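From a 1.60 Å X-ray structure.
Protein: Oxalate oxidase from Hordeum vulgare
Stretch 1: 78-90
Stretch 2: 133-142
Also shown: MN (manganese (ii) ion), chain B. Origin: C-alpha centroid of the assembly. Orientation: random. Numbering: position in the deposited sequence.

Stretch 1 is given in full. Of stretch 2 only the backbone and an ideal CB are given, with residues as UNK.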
# COMPACT_ATOMS: atom_id res chain seq x y z
N ASP A 78 14.88 -19.29 -21.44
CA ASP A 78 15.57 -19.69 -22.66
C ASP A 78 14.62 -20.49 -23.54
O ASP A 78 13.78 -21.22 -23.03
CB ASP A 78 16.82 -20.51 -22.36
CG ASP A 78 17.90 -19.69 -21.66
OD1 ASP A 78 18.63 -18.97 -22.37
OD2 ASP A 78 18.00 -19.78 -20.43
N PHE A 79 14.70 -20.30 -24.86
CA PHE A 79 13.78 -20.93 -25.78
C PHE A 79 14.44 -21.62 -26.97
O PHE A 79 15.15 -20.98 -27.75
CB PHE A 79 12.84 -19.88 -26.39
CG PHE A 79 12.01 -18.99 -25.53
CD1 PHE A 79 10.66 -19.23 -25.34
CD2 PHE A 79 12.58 -17.88 -24.91
CE1 PHE A 79 9.90 -18.40 -24.54
CE2 PHE A 79 11.82 -17.05 -24.10
CZ PHE A 79 10.48 -17.31 -23.92
N ALA A 80 14.09 -22.89 -27.19
CA ALA A 80 14.55 -23.58 -28.40
C ALA A 80 13.71 -23.02 -29.55
O ALA A 80 12.66 -22.43 -29.30
CB ALA A 80 14.30 -25.08 -28.26
N PRO A 81 14.17 -23.16 -30.79
CA PRO A 81 13.41 -22.70 -31.94
C PRO A 81 12.02 -23.30 -31.96
O PRO A 81 11.85 -24.52 -31.89
CB PRO A 81 14.25 -23.13 -33.13
CG PRO A 81 15.59 -23.50 -32.62
CD PRO A 81 15.42 -23.86 -31.16
N GLY A 82 10.99 -22.46 -31.99
CA GLY A 82 9.60 -22.89 -31.99
C GLY A 82 9.05 -23.21 -30.60
O GLY A 82 7.91 -23.67 -30.46
N GLY A 83 9.85 -22.95 -29.57
CA GLY A 83 9.43 -23.22 -28.20
C GLY A 83 8.56 -22.08 -27.68
O GLY A 83 8.59 -20.97 -28.22
N THR A 84 7.83 -22.37 -26.61
CA THR A 84 6.94 -21.38 -26.02
C THR A 84 7.02 -21.34 -24.51
O THR A 84 7.31 -22.34 -23.86
CB THR A 84 5.49 -21.69 -26.47
OG1 THR A 84 4.59 -20.68 -25.99
CG2 THR A 84 5.01 -23.04 -25.95
N ASN A 85 6.90 -20.15 -23.94
CA ASN A 85 6.53 -19.96 -22.52
C ASN A 85 5.01 -19.81 -22.71
O ASN A 85 4.58 -18.84 -23.32
CB ASN A 85 7.21 -18.75 -21.92
CG ASN A 85 7.23 -18.70 -20.41
OD1 ASN A 85 6.91 -19.68 -19.74
ND2 ASN A 85 7.61 -17.56 -19.86
N PRO A 86 4.25 -20.86 -22.41
CA PRO A 86 2.83 -20.92 -22.69
C PRO A 86 2.00 -19.85 -22.02
O PRO A 86 2.45 -19.21 -21.09
CB PRO A 86 2.43 -22.32 -22.23
CG PRO A 86 3.45 -22.72 -21.23
CD PRO A 86 4.73 -22.07 -21.69
N PRO A 87 0.78 -19.60 -22.49
CA PRO A 87 -0.11 -18.64 -21.87
C PRO A 87 -0.11 -18.78 -20.36
O PRO A 87 -0.56 -19.81 -19.87
CB PRO A 87 -1.47 -19.01 -22.45
CG PRO A 87 -1.13 -19.50 -23.83
CD PRO A 87 0.13 -20.31 -23.62
N HIS A 88 0.34 -17.80 -19.60
CA HIS A 88 0.40 -17.89 -18.14
C HIS A 88 0.05 -16.57 -17.47
O HIS A 88 -0.17 -15.56 -18.13
CB HIS A 88 1.78 -18.38 -17.69
CG HIS A 88 2.89 -17.42 -18.02
ND1 HIS A 88 3.45 -17.35 -19.27
CD2 HIS A 88 3.53 -16.50 -17.26
CE1 HIS A 88 4.40 -16.42 -19.27
NE2 HIS A 88 4.46 -15.90 -18.07
N ILE A 89 -0.07 -16.57 -16.15
CA ILE A 89 -0.42 -15.41 -15.34
C ILE A 89 0.43 -15.34 -14.07
O ILE A 89 0.72 -16.36 -13.45
CB ILE A 89 -1.91 -15.45 -14.92
CG1 ILE A 89 -2.82 -15.10 -16.10
CG2 ILE A 89 -2.24 -14.53 -13.76
CD1 ILE A 89 -4.10 -15.87 -16.20
N HIS A 90 0.81 -14.13 -13.67
CA HIS A 90 1.45 -13.87 -12.39
C HIS A 90 0.41 -13.21 -11.49
O HIS A 90 0.02 -12.06 -11.73
CB HIS A 90 2.68 -12.96 -12.52
CG HIS A 90 3.65 -13.54 -13.51
ND1 HIS A 90 4.38 -14.67 -13.24
CD2 HIS A 90 3.97 -13.18 -14.77
CE1 HIS A 90 5.11 -14.99 -14.29
NE2 HIS A 90 4.88 -14.10 -15.24
N UNK A 133 -0.02 -6.60 -14.17
CA UNK A 133 -0.38 -7.50 -13.08
C UNK A 133 -1.61 -8.34 -13.35
O UNK A 133 -2.69 -7.86 -13.69
CB UNK A 133 -0.60 -6.69 -11.80
N UNK A 134 -1.45 -9.67 -13.31
CA UNK A 134 -2.50 -10.63 -13.45
C UNK A 134 -3.11 -10.94 -14.80
O UNK A 134 -4.09 -11.70 -14.87
CB UNK A 134 -3.64 -10.17 -12.53
N UNK A 135 -2.57 -10.40 -15.88
CA UNK A 135 -3.12 -10.65 -17.21
C UNK A 135 -2.45 -11.85 -17.87
O UNK A 135 -1.27 -12.12 -17.63
CB UNK A 135 -2.96 -9.41 -18.09
N UNK A 136 -3.20 -12.56 -18.70
CA UNK A 136 -2.65 -13.71 -19.43
C UNK A 136 -1.67 -13.24 -20.50
O UNK A 136 -1.89 -12.22 -21.15
CB UNK A 136 -3.77 -14.53 -20.07
N UNK A 137 -0.56 -13.97 -20.66
CA UNK A 137 0.45 -13.60 -21.65
C UNK A 137 1.30 -14.81 -22.03
O UNK A 137 1.25 -15.83 -21.35
CB UNK A 137 1.34 -12.48 -21.11
N UNK A 138 2.05 -14.70 -23.12
CA UNK A 138 2.89 -15.80 -23.58
C UNK A 138 4.04 -15.29 -24.45
O UNK A 138 4.04 -14.13 -24.86
CB UNK A 138 2.05 -16.82 -24.36
N UNK A 139 5.00 -16.16 -24.72
CA UNK A 139 6.13 -15.85 -25.59
C UNK A 139 6.34 -17.06 -26.51
O UNK A 139 6.18 -18.20 -26.07
CB UNK A 139 7.39 -15.53 -24.78
N UNK A 140 6.67 -16.82 -27.77
CA UNK A 140 6.88 -17.89 -28.74
C UNK A 140 8.11 -17.58 -29.59
O UNK A 140 8.19 -16.50 -30.17
CB UNK A 140 5.65 -18.07 -29.62
N UNK A 141 9.07 -18.50 -29.66
CA UNK A 141 10.29 -18.27 -30.44
C UNK A 141 10.04 -18.46 -31.93
O UNK A 141 9.92 -19.58 -32.41
CB UNK A 141 11.40 -19.21 -29.98
N UNK A 142 10.06 -17.35 -32.68
CA UNK A 142 9.77 -17.39 -34.10
C UNK A 142 11.03 -17.37 -34.96
O UNK A 142 10.94 -17.39 -36.19
CB UNK A 142 8.87 -16.21 -34.48
MN MN B . 5.45 -13.94 -17.46

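At position 133 CA-to-CB points away from stretch 1, with the ideal CB 5.4 Å from His90 O, so almost any residue would do; it is Arg133. Position 134 has phi/psi of 76/7°, and positive phi by itself favours glycine. Gly134 is found, its N giving a weak hydrogen bond to His90 O (3.2 Å, 123° at the hydrogen). Position 135 also points away, with nothing of stretch 1 within 5.5 Å of its ideal CB, and sets little constraint; it is Leu135, whose O accepts from a water that in turn accepts from His90 N.

At 136 the CB lies sideways, 4.1 Å from Ile89 CD1, with Pro87 nearby. An apolar chain such as leucine, isoleucine or methionine would suit. Met136 extends (chi1 t, chi2 t) and brings SD to 4.0 Å from Pro87 CB.

Position 137 forms an antiparallel bridge with His88, and its CB lies on the same face as that side chain. His88 NE2 and His90 NE2 each stand 2.3 Å from manganese, so a ligand is expected. The ideal CB of 137 is 5.7 Å from MN, too far for aspartate or cysteine to bridge, which leaves histidine, or glutamate stretched to its limit. His137 (chi1 p) places NE2 2.2 Å from the metal. Its NE2 is 2.9 Å from His88 NE2, a closeness explained by shared coordination. The two rings lie obliquely, planes at 55°. His137 ND1 donates to Leu135 O (3.0 Å), which orients the ring.

Position 138 falls within the beta bulge between Asn85 and His88. Its ideal CB is 3.4 Å from Asn85 O and 3.6 Å from Pro87 N, yet many side chains could leave this crowded start. In Phe138 (chi1 p) the ring leads away, while CB packs 4.1 Å from Pro87 CD.

At 139, paired with Asn85, the ideal CB is 3.7 Å from Phe79 CZ and 4.3 Å from Asn85 CB. A chain with an apolar stem and polar end fits, glutamine or glutamate especially, though methionine is conceivable. Gln139 sets CB against Phe79 CZ (3.7 Å) and accepts from Asn85 ND2 at OE1 (3.2 Å); its NE2 donates to a metal-bound water (2.8 Å).

Position 140 shares a face with Thr84, beside the glycine turn, so aromatic or branched residues suit. Phe140 has Thr84 CB at its ring edge, 4.0 Å from CD1, and CE1 3.5 Å from Gly82 O.

At 141 CB points toward the turn, 3.5 Å from Ala80 O; a short donor, asparagine, serine or threonine, is favoured. Asn141 ND2 makes weak hydrogen bonds to Phe79 O and Ala80 O (both 3.1 Å).

Position 142 points away without contact; it is Val142.

Stretch 2 133-142: RGLMHFQFNV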
# COMPACT_ATOMS: atom_id res chain seq x y z
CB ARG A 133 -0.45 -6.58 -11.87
CG ARG A 133 -1.72 -6.31 -11.14
CD ARG A 133 -1.62 -5.41 -9.93
NE ARG A 133 -0.46 -5.45 -9.11
CZ ARG A 133 0.13 -6.15 -8.18
NH1 ARG A 133 -0.32 -7.26 -7.62
NH2 ARG A 133 1.30 -5.73 -7.69
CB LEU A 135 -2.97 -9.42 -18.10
CG LEU A 135 -3.67 -8.15 -17.62
CD1 LEU A 135 -3.47 -7.00 -18.60
CD2 LEU A 135 -5.16 -8.39 -17.42
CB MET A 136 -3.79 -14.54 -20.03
CG MET A 136 -3.35 -15.93 -20.49
SD MET A 136 -4.63 -16.88 -21.32
CE MET A 136 -5.91 -16.91 -20.07
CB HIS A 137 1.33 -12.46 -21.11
CG HIS A 137 2.06 -12.77 -19.84
ND1 HIS A 137 1.39 -12.94 -18.65
CD2 HIS A 137 3.37 -12.92 -19.56
CE1 HIS A 137 2.26 -13.18 -17.70
NE2 HIS A 137 3.48 -13.19 -18.21
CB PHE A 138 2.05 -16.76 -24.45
CG PHE A 138 1.50 -16.14 -25.71
CD1 PHE A 138 2.24 -16.10 -26.88
CD2 PHE A 138 0.23 -15.60 -25.72
CE1 PHE A 138 1.74 -15.54 -28.03
CE2 PHE A 138 -0.29 -15.02 -26.87
CZ PHE A 138 0.47 -14.99 -28.03
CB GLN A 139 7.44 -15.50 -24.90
CG GLN A 139 7.48 -14.17 -24.17
CD GLN A 139 7.04 -14.31 -22.73
OE1 GLN A 139 7.26 -15.36 -22.11
NE2 GLN A 139 6.39 -13.29 -22.18
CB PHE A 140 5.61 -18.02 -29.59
CG PHE A 140 5.59 -19.12 -30.61
CD1 PHE A 140 5.36 -20.43 -30.25
CD2 PHE A 140 5.72 -18.83 -31.96
CE1 PHE A 140 5.32 -21.44 -31.19
CE2 PHE A 140 5.67 -19.83 -32.91
CZ PHE A 140 5.47 -21.14 -32.52
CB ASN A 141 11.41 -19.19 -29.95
CG ASN A 141 12.75 -18.93 -30.61
OD1 ASN A 141 12.86 -18.05 -31.47
ND2 ASN A 141 13.77 -19.68 -30.23
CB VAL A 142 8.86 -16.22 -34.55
CG1 VAL A 142 7.51 -16.28 -33.86
CG2 VAL A 142 9.54 -14.88 -34.32
O HOH W 1 0.32 -11.78 -15.30
O HOH W 2 6.52 -13.71 -19.40
O HOH W 3 7.30 -15.27 -16.60
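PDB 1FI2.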